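Local coordinates for protein pngf-ii (Elizabethkingia meningoseptica, PDB 4R4X) that probably removes N-linked glycans from glycoproteins as a peptide:N-glycosidase of the PNGase F type, carrying an additional N-terminal domain, at residues Q83-T88 with A102-N107; N109-W114 with T138-S143; L421-T426 with K440-Y445. All coordinates share one frame; numbering follows the deposited sequence.

Interaction 1: residues Q83-T88 with A102-N107; sequences QEFKPT and AVTSVN
Phe-85 and Thr-104 form the tight end of this contact between residues 83-88 and 102-107. Thr-104 stands over one face of the Phe-85 ring: its CB lies 3.8 Å from the ring centroid, 29° off the ring normal, in a CH-pi contact, and its CG2 comes within 3.4 Å of the ring atom CE1. Thr-104 OG1 is anti to the backbone N (chi1 -168°) and donates to Glu-84 O at 2.6 Å, the donor tilted out of the carbonyl plane. Ala-102 CB reaches Phe-85 CD1 obliquely at 4.0 Å. Beyond these two segments, Val-113 and Leu-132 also touch Phe-85. Next along the strands, Lys-86 and Val-103 make an antiparallel hydrogen-bonded pair, with Lys-86 N giving to Val-103 O at 2.7 Å and Val-103 N to Lys-86 O at 2.9 Å. The other side of the sheet is looser. There Thr-88 CG2 meets Val-103 CG2 at 3.8 Å, the two side chains crossing at about a right angle, while the exposed Lys-86 bends its chain away from the partner strand. Thr-88 OG1 donates to Lys-101 O and accepts from Glu-90 N, both within the same hairpin. Thr-104 thus does two jobs: its carbon atoms cover an aromatic face, while its hydroxyl holds the Glu-84 carbonyl, in the residues leading into strand 86-94, beside the backbone-bonded pair.

Interaction 2: residues N109-W114 with T138-S143; sequences NTIEVW and TVRNGS
Glu-112 and Val-139 face each other as an antiparallel hydrogen-bonded pair, with Glu-112 N bonded to Val-139 O and Val-139 N to Glu-112 O, both at 2.8 Å. A third backbone bond, nearly straight, runs from Asn-141 N to Thr-110 O at 2.8 Å and extends the ladder into the turn. Weaker CA-H...O contacts fill in between, the shortest from Thr-138 CA to Glu-112 O at 3.1 Å. Side-chain packing sets aliphatic groups against charged ones. Ile-111 and Arg-140 lie side by side, and Ile-111 CG1 sits 4.0 Å above the guanidinium plane, over its centre; a bend at chi3 (-70°) turns NE out of the otherwise extended Arg-140 chain. On the opposite face of the sheet, Glu-112 runs alongside Val-139, and Glu-112 OE1 lies 3.6 Å from Val-139 CG1. Polar links complete the set. A water accepts from Gly-142 N at 2.7 Å and lies within hydrogen-bonding distance of Glu-112 OE1 at 3.0 Å, joining strand to turn, while Glu-112 OE2 forms a salt bridge with Lys-101 on the neighbouring strand 97-106. Ser-143 N bonds back to Arg-140 O, and Asn-141 and Gly-142 both have positive phi. This is the type I' turn characteristic of a two-residue beta hairpin, here joining strand 134-140 to strand 144-154 within the N-terminal domain.

Interaction 3: residues L421-T426 with K440-Y445; sequences LRYITT and KENSIY
Two sheets packed face to face meet here: Leu-421, Tyr-423 and Thr-425, on strand 416-428 of the large antiparallel sheet, reach across to Asn-442 and Ile-444 on strand 442-446 of a four-stranded one. The strand axes are 10.5 Å apart, so side chains alone bridge the gap. Asn-442 OD1 accepts hydrogen bonds from two hydroxyls, Tyr-423 OH at 2.6 Å and Thr-425 OG1 at 2.8 Å, both donors tilted about 20° from the amide carbonyl plane. Thr-425 and Asn-442 come tip to tip, whereas the tyrosine ring and the amide are turned 75° against each other, with OD1 at the ring edge. A weak bond from Asn-442 ND2 to Lys-440 O helps to set the rotation of the amide. Beside this polar group the contact is apolar. Ile-444 CD1 lies over one face of the Tyr-423 ring, displaced toward its rim and 4.1 Å from CE2, and Leu-421 CD2 meets Ile-444 CG2 at 4.1 Å. Phe-454 packs on Tyr-423 and Thr-425, and Pro-456 on Thr-425 and Asn-442. Two facing sheets with side chains alone filling the gap are the mark of a beta sandwich, consistent with the jelly-roll domains of the PNGase F family.

Interactions 1 and 2 are neighbours in the N-terminal domain, their centres about 10 Å apart. Strands 97-106 and 109-116 follow one another in the chain and lie next to each other, so the two contacts join four successive antiparallel strands, from 86-94 to 134-140. Backbone bonds between Ala-102 and Val-113 and between Thr-104 and Ile-111 tie them, and Phe-85 packs on Val-113. Interaction 3 comes last in the chain, across its centre, about 62 Å and 58 Å from the centres of the other two, in the PNGase F C-terminal range. Interactions 1 and 2 sample lateral strand pairing in the N-terminal domain; interaction 3 samples packing between two sheets in the distant PNGase F-like part.

Interaction 1: residues Q83-T88 with A102-N107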
ATOM      1  N   GLN A  83       2.317  11.651  35.507  1.00 22.62           N
ATOM      2  CA  GLN A  83       0.899  12.025  35.496  1.00 23.21           C
ATOM      3  C   GLN A  83       0.746  13.210  36.429  1.00 23.38           C
ATOM      4  O   GLN A  83       1.330  13.201  37.499  1.00 24.09           O
ATOM      5  CB  GLN A  83       0.015  10.851  35.963  1.00 21.22           C
ATOM      6  CG  GLN A  83       0.150   9.652  35.037  1.00 21.30           C
ATOM      7  CD  GLN A  83      -0.795   8.508  35.359  1.00 21.05           C
ATOM      8  OE1 GLN A  83      -1.517   8.518  36.364  1.00 19.43           O
ATOM      9  NE2 GLN A  83      -0.808   7.518  34.474  1.00 19.25           N
ATOM     10  N   GLU A  84      -0.022  14.207  36.015  1.00 25.37           N
ATOM     11  CA  GLU A  84      -0.279  15.404  36.815  1.00 28.75           C
ATOM     12  C   GLU A  84      -1.747  15.480  37.181  1.00 26.58           C
ATOM     13  O   GLU A  84      -2.585  15.649  36.303  1.00 26.38           O
ATOM     14  CB  GLU A  84       0.044  16.657  36.009  1.00 32.82           C
ATOM     15  CG  GLU A  84       1.516  16.967  35.872  1.00 37.67           C
ATOM     16  CD  GLU A  84       1.744  18.347  35.264  1.00 43.66           C
ATOM     17  OE1 GLU A  84       1.562  18.507  34.036  1.00 47.06           O
ATOM     18  OE2 GLU A  84       2.092  19.277  36.021  1.00 49.59           O
ATOM     19  N   PHE A  85      -2.043  15.382  38.473  1.00 25.28           N
ATOM     20  CA  PHE A  85      -3.410  15.481  38.984  1.00 26.26           C
ATOM     21  C   PHE A  85      -3.628  16.710  39.867  1.00 27.28           C
ATOM     22  O   PHE A  85      -2.735  17.108  40.616  1.00 27.89           O
ATOM     23  CB  PHE A  85      -3.773  14.206  39.751  1.00 26.43           C
ATOM     24  CG  PHE A  85      -4.118  13.068  38.850  1.00 25.69           C
ATOM     25  CD1 PHE A  85      -5.394  12.954  38.318  1.00 25.90           C
ATOM     26  CD2 PHE A  85      -3.157  12.131  38.491  1.00 26.70           C
ATOM     27  CE1 PHE A  85      -5.709  11.916  37.452  1.00 26.16           C
ATOM     28  CE2 PHE A  85      -3.468  11.096  37.622  1.00 24.60           C
ATOM     29  CZ  PHE A  85      -4.738  10.990  37.103  1.00 24.88           C
ATOM     30  N   LYS A  86      -4.804  17.315  39.741  1.00 27.34           N
ATOM     31  CA  LYS A  86      -5.238  18.379  40.641  1.00 30.02           C
ATOM     32  C   LYS A  86      -6.202  17.766  41.665  1.00 28.37           C
ATOM     33  O   LYS A  86      -7.114  17.019  41.283  1.00 25.05           O
ATOM     34  CB  LYS A  86      -5.969  19.492  39.877  1.00 34.16           C
ATOM     35  CG  LYS A  86      -5.220  20.110  38.697  1.00 39.24           C
ATOM     36  CD  LYS A  86      -4.202  21.169  39.121  1.00 43.23           C
ATOM     37  CE  LYS A  86      -2.807  20.594  39.361  1.00 47.25           C
ATOM     38  NZ  LYS A  86      -2.176  20.063  38.115  1.00 50.14           N
ATOM     39  N   PRO A  87      -6.006  18.076  42.961  1.00 27.35           N
ATOM     40  CA  PRO A  87      -6.912  17.548  43.977  1.00 26.87           C
ATOM     41  C   PRO A  87      -8.260  18.274  43.960  1.00 26.71           C
ATOM     42  O   PRO A  87      -8.359  19.404  43.460  1.00 26.27           O
ATOM     43  CB  PRO A  87      -6.144  17.791  45.300  1.00 27.31           C
ATOM     44  CG  PRO A  87      -5.247  18.956  45.021  1.00 27.13           C
ATOM     45  CD  PRO A  87      -4.937  18.924  43.543  1.00 27.69           C
ATOM     46  N   THR A  88      -9.299  17.600  44.437  1.00 24.54           N
ATOM     47  CA  THR A  88     -10.569  18.238  44.738  1.00 24.93           C
ATOM     48  C   THR A  88     -11.003  17.813  46.139  1.00 24.52           C
ATOM     49  O   THR A  88     -10.423  16.906  46.740  1.00 24.44           O
ATOM     50  CB  THR A  88     -11.713  17.851  43.764  1.00 26.13           C
ATOM     51  OG1 THR A  88     -12.255  16.567  44.120  1.00 24.45           O
ATOM     52  CG2 THR A  88     -11.237  17.846  42.316  1.00 26.98           C
ATOM     53  N   ALA A 102      -9.958  13.243  41.869  1.00 20.52           N
ATOM     54  CA  ALA A 102      -8.900  14.121  41.371  1.00 20.59           C
ATOM     55  C   ALA A 102      -9.128  14.290  39.889  1.00 22.45           C
ATOM     56  O   ALA A 102      -9.855  13.493  39.267  1.00 21.25           O
ATOM     57  CB  ALA A 102      -7.542  13.524  41.627  1.00 20.51           C
ATOM     58  N   VAL A 103      -8.509  15.325  39.326  1.00 23.31           N
ATOM     59  CA  VAL A 103      -8.728  15.685  37.929  1.00 24.90           C
ATOM     60  C   VAL A 103      -7.398  15.812  37.207  1.00 26.56           C
ATOM     61  O   VAL A 103      -6.432  16.347  37.760  1.00 25.55           O
ATOM     62  CB  VAL A 103      -9.474  17.023  37.789  1.00 25.85           C
ATOM     63  CG1 VAL A 103      -9.797  17.306  36.321  1.00 26.89           C
ATOM     64  CG2 VAL A 103     -10.753  17.021  38.600  1.00 26.16           C
ATOM     65  N   THR A 104      -7.351  15.291  35.981  1.00 28.60           N
ATOM     66  CA  THR A 104      -6.195  15.475  35.109  1.00 29.90           C
ATOM     67  C   THR A 104      -6.636  15.876  33.715  1.00 32.00           C
ATOM     68  O   THR A 104      -7.818  15.763  33.357  1.00 29.02           O
ATOM     69  CB  THR A 104      -5.280  14.238  35.041  1.00 30.00           C
ATOM     70  OG1 THR A 104      -4.050  14.594  34.395  1.00 31.19           O
ATOM     71  CG2 THR A 104      -5.937  13.050  34.288  1.00 29.83           C
ATOM     72  N   SER A 105      -5.652  16.340  32.947  1.00 34.47           N
ATOM     73  CA  SER A 105      -5.845  16.812  31.588  1.00 37.52           C
ATOM     74  C   SER A 105      -4.818  16.140  30.669  1.00 38.20           C
ATOM     75  O   SER A 105      -3.622  16.243  30.903  1.00 40.42           O
ATOM     76  CB  SER A 105      -5.685  18.334  31.552  1.00 39.28           C
ATOM     77  OG  SER A 105      -6.026  18.858  30.279  1.00 42.51           O
ATOM     78  N   VAL A 106      -5.299  15.417  29.660  1.00 37.79           N
ATOM     79  CA  VAL A 106      -4.448  14.808  28.639  1.00 39.58           C
ATOM     80  C   VAL A 106      -4.985  15.208  27.262  1.00 40.40           C
ATOM     81  O   VAL A 106      -6.136  14.935  26.947  1.00 37.89           O
ATOM     82  CB  VAL A 106      -4.435  13.272  28.773  1.00 39.50           C
ATOM     83  CG1 VAL A 106      -3.563  12.631  27.691  1.00 40.05           C
ATOM     84  CG2 VAL A 106      -3.951  12.869  30.166  1.00 39.60           C
ATOM     85  N   ASN A 107      -4.160  15.871  26.455  1.00 45.03           N
ATOM     86  CA  ASN A 107      -4.574  16.329  25.115  1.00 48.62           C
ATOM     87  C   ASN A 107      -5.902  17.083  25.112  1.00 48.31           C
ATOM     88  O   ASN A 107      -6.804  16.770  24.326  1.00 50.14           O
ATOM     89  CB  ASN A 107      -4.659  15.147  24.143  1.00 50.27           C
ATOM     90  CG  ASN A 107      -3.322  14.488  23.917  1.00 54.14           C
ATOM     91  OD1 ASN A 107      -2.271  15.112  24.084  1.00 53.82           O
ATOM     92  ND2 ASN A 107      -3.348  13.216  23.535  1.00 55.84           N
TER

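Interaction 2: residues N109-W114 with T138-S143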
ATOM      1  N   ASN A 109      -8.404  16.787  26.731  1.00 41.63           N
ATOM      2  CA  ASN A 109      -9.466  16.015  27.365  1.00 38.71           C
ATOM      3  C   ASN A 109      -9.323  16.123  28.879  1.00 35.18           C
ATOM      4  O   ASN A 109      -8.217  16.074  29.403  1.00 34.17           O
ATOM      5  CB  ASN A 109      -9.431  14.544  26.940  1.00 39.80           C
ATOM      6  CG  ASN A 109      -9.941  14.328  25.526  1.00 42.15           C
ATOM      7  OD1 ASN A 109     -10.895  14.970  25.087  1.00 44.54           O
ATOM      8  ND2 ASN A 109      -9.316  13.414  24.812  1.00 41.82           N
ATOM      9  N   THR A 110     -10.451  16.311  29.557  1.00 33.15           N
ATOM     10  CA  THR A 110     -10.525  16.317  31.009  1.00 31.72           C
ATOM     11  C   THR A 110     -10.994  14.962  31.506  1.00 29.37           C
ATOM     12  O   THR A 110     -12.020  14.437  31.045  1.00 29.51           O
ATOM     13  CB  THR A 110     -11.520  17.374  31.492  1.00 32.16           C
ATOM     14  OG1 THR A 110     -11.084  18.653  31.034  1.00 33.50           O
ATOM     15  CG2 THR A 110     -11.610  17.390  33.021  1.00 33.81           C
ATOM     16  N   ILE A 111     -10.239  14.390  32.434  1.00 27.56           N
ATOM     17  CA  ILE A 111     -10.584  13.088  33.000  1.00 26.43           C
ATOM     18  C   ILE A 111     -10.644  13.171  34.516  1.00 25.13           C
ATOM     19  O   ILE A 111      -9.640  13.470  35.175  1.00 24.72           O
ATOM     20  CB  ILE A 111      -9.580  11.982  32.611  1.00 26.24           C
ATOM     21  CG1 ILE A 111      -9.429  11.892  31.086  1.00 27.15           C
ATOM     22  CG2 ILE A 111     -10.036  10.646  33.186  1.00 26.13           C
ATOM     23  CD1 ILE A 111      -8.193  12.595  30.569  1.00 29.84           C
ATOM     24  N   GLU A 112     -11.829  12.905  35.061  1.00 24.84           N
ATOM     25  CA  GLU A 112     -12.016  12.840  36.502  1.00 24.08           C
ATOM     26  C   GLU A 112     -11.807  11.392  36.960  1.00 22.22           C
ATOM     27  O   GLU A 112     -12.350  10.455  36.365  1.00 21.90           O
ATOM     28  CB  GLU A 112     -13.415  13.301  36.879  1.00 26.67           C
ATOM     29  CG  GLU A 112     -13.808  14.670  36.347  1.00 29.01           C
ATOM     30  CD  GLU A 112     -15.305  14.898  36.485  1.00 31.79           C
ATOM     31  OE1 GLU A 112     -16.058  14.637  35.516  1.00 33.51           O
ATOM     32  OE2 GLU A 112     -15.724  15.296  37.585  1.00 34.03           O
ATOM     33  N   VAL A 113     -11.026  11.233  38.020  1.00 21.29           N
ATOM     34  CA  VAL A 113     -10.646   9.936  38.550  1.00 20.52           C
ATOM     35  C   VAL A 113     -11.078   9.841  40.028  1.00 19.52           C
ATOM     36  O   VAL A 113     -10.745  10.702  40.852  1.00 18.70           O
ATOM     37  CB  VAL A 113      -9.133   9.731  38.348  1.00 22.65           C
ATOM     38  CG1 VAL A 113      -8.664   8.424  38.933  1.00 24.44           C
ATOM     39  CG2 VAL A 113      -8.813   9.785  36.851  1.00 22.75           C
ATOM     40  N   TRP A 114     -11.879   8.823  40.336  1.00 17.74           N
ATOM     41  CA  TRP A 114     -12.300   8.557  41.695  1.00 17.52           C
ATOM     42  C   TRP A 114     -11.606   7.293  42.176  1.00 16.82           C
ATOM     43  O   TRP A 114     -11.726   6.258  41.532  1.00 15.42           O
ATOM     44  CB  TRP A 114     -13.783   8.314  41.729  1.00 17.75           C
ATOM     45  CG  TRP A 114     -14.618   9.467  41.460  1.00 18.64           C
ATOM     46  CD1 TRP A 114     -15.037   9.910  40.256  1.00 19.56           C
ATOM     47  CD2 TRP A 114     -15.215  10.318  42.440  1.00 19.39           C
ATOM     48  NE1 TRP A 114     -15.868  11.004  40.413  1.00 19.64           N
ATOM     49  CE2 TRP A 114     -15.988  11.270  41.751  1.00 20.29           C
ATOM     50  CE3 TRP A 114     -15.175  10.360  43.829  1.00 20.46           C
ATOM     51  CZ2 TRP A 114     -16.723  12.258  42.407  1.00 21.59           C
ATOM     52  CZ3 TRP A 114     -15.905  11.369  44.497  1.00 22.42           C
ATOM     53  CH2 TRP A 114     -16.662  12.299  43.771  1.00 22.45           C
ATOM     54  N   THR A 138     -13.820   6.487  36.273  1.00 20.39           N
ATOM     55  CA  THR A 138     -13.263   7.587  35.477  1.00 21.47           C
ATOM     56  C   THR A 138     -14.365   8.231  34.654  1.00 21.83           C
ATOM     57  O   THR A 138     -15.291   7.555  34.199  1.00 22.08           O
ATOM     58  CB  THR A 138     -12.159   7.121  34.518  1.00 21.97           C
ATOM     59  OG1 THR A 138     -12.723   6.219  33.557  1.00 24.22           O
ATOM     60  CG2 THR A 138     -11.046   6.430  35.283  1.00 22.54           C
ATOM     61  N   VAL A 139     -14.268   9.543  34.484  1.00 22.34           N
ATOM     62  CA  VAL A 139     -15.213  10.298  33.680  1.00 23.61           C
ATOM     63  C   VAL A 139     -14.417  11.167  32.733  1.00 25.65           C
ATOM     64  O   VAL A 139     -13.601  12.000  33.162  1.00 22.60           O
ATOM     65  CB  VAL A 139     -16.133  11.200  34.525  1.00 24.58           C
ATOM     66  CG1 VAL A 139     -17.211  11.825  33.636  1.00 24.79           C
ATOM     67  CG2 VAL A 139     -16.752  10.413  35.658  1.00 24.44           C
ATOM     68  N   ARG A 140     -14.644  10.946  31.441  1.00 28.38           N
ATOM     69  CA  ARG A 140     -13.891  11.608  30.392  1.00 30.46           C
ATOM     70  C   ARG A 140     -14.821  12.627  29.737  1.00 32.80           C
ATOM     71  O   ARG A 140     -15.858  12.255  29.177  1.00 29.59           O
ATOM     72  CB  ARG A 140     -13.386  10.585  29.375  1.00 32.58           C
ATOM     73  CG  ARG A 140     -12.726  11.183  28.134  1.00 37.13           C
ATOM     74  CD  ARG A 140     -12.174  10.108  27.199  1.00 38.13           C
ATOM     75  NE  ARG A 140     -11.014   9.441  27.799  1.00 40.24           N
ATOM     76  CZ  ARG A 140      -9.732   9.766  27.588  1.00 43.40           C
ATOM     77  NH1 ARG A 140      -9.392  10.755  26.756  1.00 45.83           N
ATOM     78  NH2 ARG A 140      -8.771   9.088  28.216  1.00 42.42           N
ATOM     79  N   ASN A 141     -14.442  13.904  29.834  1.00 33.32           N
ATOM     80  CA  ASN A 141     -15.217  15.009  29.272  1.00 36.69           C
ATOM     81  C   ASN A 141     -16.670  14.996  29.699  1.00 36.21           C
ATOM     82  O   ASN A 141     -17.561  15.237  28.892  1.00 40.40           O
ATOM     83  CB  ASN A 141     -15.090  15.012  27.737  1.00 35.62           C
ATOM     84  CG  ASN A 141     -13.654  15.182  27.276  1.00 36.36           C
ATOM     85  OD1 ASN A 141     -13.182  14.485  26.377  1.00 37.73           O
ATOM     86  ND2 ASN A 141     -12.946  16.102  27.906  1.00 35.97           N
ATOM     87  N   GLY A 142     -16.901  14.669  30.963  1.00 36.16           N
ATOM     88  CA  GLY A 142     -18.236  14.622  31.530  1.00 37.22           C
ATOM     89  C   GLY A 142     -19.212  13.631  30.912  1.00 39.08           C
ATOM     90  O   GLY A 142     -20.331  13.520  31.396  1.00 41.58           O
ATOM     91  N   SER A 143     -18.798  12.890  29.879  1.00 37.73           N
ATOM     92  CA  SER A 143     -19.722  12.063  29.092  1.00 37.13           C
ATOM     93  C   SER A 143     -19.427  10.568  29.130  1.00 34.60           C
ATOM     94  O   SER A 143     -20.341   9.761  29.285  1.00 33.99           O
ATOM     95  CB  SER A 143     -19.706  12.521  27.635  1.00 37.91           C
ATOM     96  OG  SER A 143     -19.863  13.920  27.557  1.00 40.85           O
TER
HETATM   97  O   HOH W   1     -14.913  14.480  32.763  1.00 30.21           O

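Interaction 3: residues L421-T426 with K440-Y445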
ATOM      1  N   LEU A 421     -12.363  -1.052 -19.320  1.00 13.08           N
ATOM      2  CA  LEU A 421     -10.991  -1.105 -19.756  1.00 12.86           C
ATOM      3  C   LEU A 421     -10.168  -0.274 -18.795  1.00 12.24           C
ATOM      4  O   LEU A 421     -10.376   0.936 -18.686  1.00 12.25           O
ATOM      5  CB  LEU A 421     -10.825  -0.573 -21.181  1.00 13.39           C
ATOM      6  CG  LEU A 421      -9.408  -0.711 -21.754  1.00 13.81           C
ATOM      7  CD1 LEU A 421      -9.026  -2.166 -21.946  1.00 14.07           C
ATOM      8  CD2 LEU A 421      -9.263   0.026 -23.080  1.00 14.05           C
ATOM      9  N   ARG A 422      -9.269  -0.942 -18.078  1.00 11.52           N
ATOM     10  CA  ARG A 422      -8.268  -0.275 -17.245  1.00 12.01           C
ATOM     11  C   ARG A 422      -7.182   0.166 -18.189  1.00 11.96           C
ATOM     12  O   ARG A 422      -6.497  -0.669 -18.782  1.00 11.54           O
ATOM     13  CB  ARG A 422      -7.709  -1.236 -16.199  1.00 12.08           C
ATOM     14  CG  ARG A 422      -6.619  -0.670 -15.283  1.00 12.72           C
ATOM     15  CD  ARG A 422      -6.104  -1.790 -14.393  1.00 13.47           C
ATOM     16  NE  ARG A 422      -5.047  -1.404 -13.456  1.00 13.47           N
ATOM     17  CZ  ARG A 422      -3.738  -1.509 -13.677  1.00 12.94           C
ATOM     18  NH1 ARG A 422      -2.895  -1.168 -12.718  1.00 13.47           N
ATOM     19  NH2 ARG A 422      -3.259  -1.941 -14.832  1.00 13.67           N
ATOM     20  N   TYR A 423      -7.041   1.476 -18.338  1.00 12.28           N
ATOM     21  CA  TYR A 423      -6.264   2.054 -19.424  1.00 11.79           C
ATOM     22  C   TYR A 423      -5.245   3.039 -18.866  1.00 11.62           C
ATOM     23  O   TYR A 423      -5.611   4.018 -18.198  1.00 11.51           O
ATOM     24  CB  TYR A 423      -7.191   2.766 -20.398  1.00 11.74           C
ATOM     25  CG  TYR A 423      -6.531   3.394 -21.609  1.00 11.94           C
ATOM     26  CD1 TYR A 423      -5.979   2.607 -22.612  1.00 12.80           C
ATOM     27  CD2 TYR A 423      -6.509   4.777 -21.780  1.00 12.04           C
ATOM     28  CE1 TYR A 423      -5.398   3.178 -23.739  1.00 13.37           C
ATOM     29  CE2 TYR A 423      -5.966   5.354 -22.920  1.00 12.53           C
ATOM     30  CZ  TYR A 423      -5.407   4.550 -23.894  1.00 13.05           C
ATOM     31  OH  TYR A 423      -4.813   5.096 -25.007  1.00 14.66           O
ATOM     32  N   ILE A 424      -3.977   2.728 -19.098  1.00 11.43           N
ATOM     33  CA  ILE A 424      -2.853   3.586 -18.698  1.00 11.40           C
ATOM     34  C   ILE A 424      -2.207   4.144 -19.944  1.00 11.19           C
ATOM     35  O   ILE A 424      -1.741   3.391 -20.786  1.00 11.33           O
ATOM     36  CB  ILE A 424      -1.804   2.818 -17.876  1.00 11.73           C
ATOM     37  CG1 ILE A 424      -2.472   2.145 -16.686  1.00 12.22           C
ATOM     38  CG2 ILE A 424      -0.702   3.761 -17.379  1.00 11.82           C
ATOM     39  CD1 ILE A 424      -1.548   1.261 -15.865  1.00 12.90           C
ATOM     40  N   THR A 425      -2.171   5.463 -20.062  1.00 10.84           N
ATOM     41  CA  THR A 425      -1.590   6.097 -21.234  1.00 10.96           C
ATOM     42  C   THR A 425      -0.646   7.231 -20.875  1.00 10.94           C
ATOM     43  O   THR A 425      -0.984   8.072 -20.020  1.00 10.19           O
ATOM     44  CB  THR A 425      -2.665   6.624 -22.218  1.00 11.39           C
ATOM     45  OG1 THR A 425      -2.012   7.252 -23.328  1.00 11.68           O
ATOM     46  CG2 THR A 425      -3.637   7.635 -21.534  1.00 11.65           C
ATOM     47  N   THR A 426       0.513   7.242 -21.541  1.00 10.66           N
ATOM     48  CA  THR A 426       1.428   8.384 -21.516  1.00 11.22           C
ATOM     49  C   THR A 426       2.020   8.647 -22.898  1.00 11.93           C
ATOM     50  O   THR A 426       2.295   7.723 -23.663  1.00 11.85           O
ATOM     51  CB  THR A 426       2.554   8.232 -20.475  1.00 11.47           C
ATOM     52  OG1 THR A 426       3.352   7.071 -20.734  1.00 11.80           O
ATOM     53  CG2 THR A 426       1.977   8.149 -19.087  1.00 11.58           C
ATOM     54  N   LYS A 440      -2.803  15.139 -26.984  1.00 12.85           N
ATOM     55  CA  LYS A 440      -3.385  14.397 -28.110  1.00 12.72           C
ATOM     56  C   LYS A 440      -4.541  13.565 -27.625  1.00 13.39           C
ATOM     57  O   LYS A 440      -4.400  12.807 -26.671  1.00 13.70           O
ATOM     58  CB  LYS A 440      -2.350  13.471 -28.768  1.00 12.39           C
ATOM     59  CG  LYS A 440      -1.169  14.163 -29.414  1.00 12.66           C
ATOM     60  CD  LYS A 440      -1.555  15.074 -30.566  1.00 12.92           C
ATOM     61  CE  LYS A 440      -0.322  15.733 -31.186  1.00 13.03           C
ATOM     62  NZ  LYS A 440       0.514  14.807 -31.985  1.00 12.84           N
ATOM     63  N   GLU A 441      -5.679  13.677 -28.298  1.00 13.57           N
ATOM     64  CA  GLU A 441      -6.831  12.869 -27.969  1.00 14.09           C
ATOM     65  C   GLU A 441      -6.611  11.375 -28.191  1.00 13.20           C
ATOM     66  O   GLU A 441      -6.237  10.978 -29.279  1.00 13.23           O
ATOM     67  CB  GLU A 441      -8.010  13.354 -28.793  1.00 16.14           C
ATOM     68  CG  GLU A 441      -9.319  12.651 -28.513  1.00 17.80           C
ATOM     69  CD  GLU A 441     -10.485  13.369 -29.196  1.00 20.07           C
ATOM     70  OE1 GLU A 441     -10.740  13.111 -30.391  1.00 22.12           O
ATOM     71  OE2 GLU A 441     -11.144  14.192 -28.531  1.00 19.42           O
ATOM     72  N   ASN A 442      -6.825  10.565 -27.139  1.00 12.46           N
ATOM     73  CA  ASN A 442      -6.816   9.101 -27.227  1.00 12.34           C
ATOM     74  C   ASN A 442      -8.265   8.656 -27.443  1.00 12.60           C
ATOM     75  O   ASN A 442      -9.148   9.013 -26.649  1.00 12.71           O
ATOM     76  CB  ASN A 442      -6.320   8.418 -25.919  1.00 11.91           C
ATOM     77  CG  ASN A 442      -4.817   8.559 -25.661  1.00 12.11           C
ATOM     78  OD1 ASN A 442      -4.193   7.661 -25.074  1.00 11.86           O
ATOM     79  ND2 ASN A 442      -4.240   9.680 -26.047  1.00 12.22           N
ATOM     80  N   SER A 443      -8.504   7.847 -28.467  1.00 13.18           N
ATOM     81  CA  SER A 443      -9.841   7.336 -28.785  1.00 12.91           C
ATOM     82  C   SER A 443      -9.869   5.810 -28.637  1.00 13.59           C
ATOM     83  O   SER A 443      -9.054   5.112 -29.202  1.00 14.80           O
ATOM     84  CB  SER A 443     -10.222   7.719 -30.208  1.00 13.33           C
ATOM     85  OG  SER A 443     -10.362   9.130 -30.328  1.00 13.61           O
ATOM     86  N   ILE A 444     -10.819   5.312 -27.861  1.00 14.42           N
ATOM     87  CA  ILE A 444     -10.976   3.882 -27.607  1.00 14.53           C
ATOM     88  C   ILE A 444     -12.272   3.394 -28.285  1.00 14.30           C
ATOM     89  O   ILE A 444     -13.358   3.946 -28.061  1.00 13.93           O
ATOM     90  CB  ILE A 444     -11.029   3.591 -26.095  1.00 15.81           C
ATOM     91  CG1 ILE A 444      -9.670   3.866 -25.412  1.00 17.28           C
ATOM     92  CG2 ILE A 444     -11.387   2.132 -25.832  1.00 15.96           C
ATOM     93  CD1 ILE A 444      -9.309   5.322 -25.337  1.00 18.51           C
ATOM     94  N   TYR A 445     -12.141   2.351 -29.097  1.00 14.79           N
ATOM     95  CA  TYR A 445     -13.260   1.743 -29.799  1.00 14.96           C
ATOM     96  C   TYR A 445     -13.534   0.334 -29.266  1.00 15.17           C
ATOM     97  O   TYR A 445     -12.597  -0.411 -28.923  1.00 15.22           O
ATOM     98  CB  TYR A 445     -12.925   1.655 -31.286  1.00 16.26           C
ATOM     99  CG  TYR A 445     -12.717   2.980 -31.975  1.00 17.24           C
ATOM    100  CD1 TYR A 445     -11.567   3.723 -31.766  1.00 17.37           C
ATOM    101  CD2 TYR A 445     -13.662   3.475 -32.875  1.00 18.60           C
ATOM    102  CE1 TYR A 445     -11.375   4.930 -32.409  1.00 18.47           C
ATOM    103  CE2 TYR A 445     -13.457   4.670 -33.538  1.00 19.31           C
ATOM    104  CZ  TYR A 445     -12.313   5.395 -33.282  1.00 19.03           C
ATOM    105  OH  TYR A 445     -12.112   6.598 -33.913  1.00 22.33           O
TER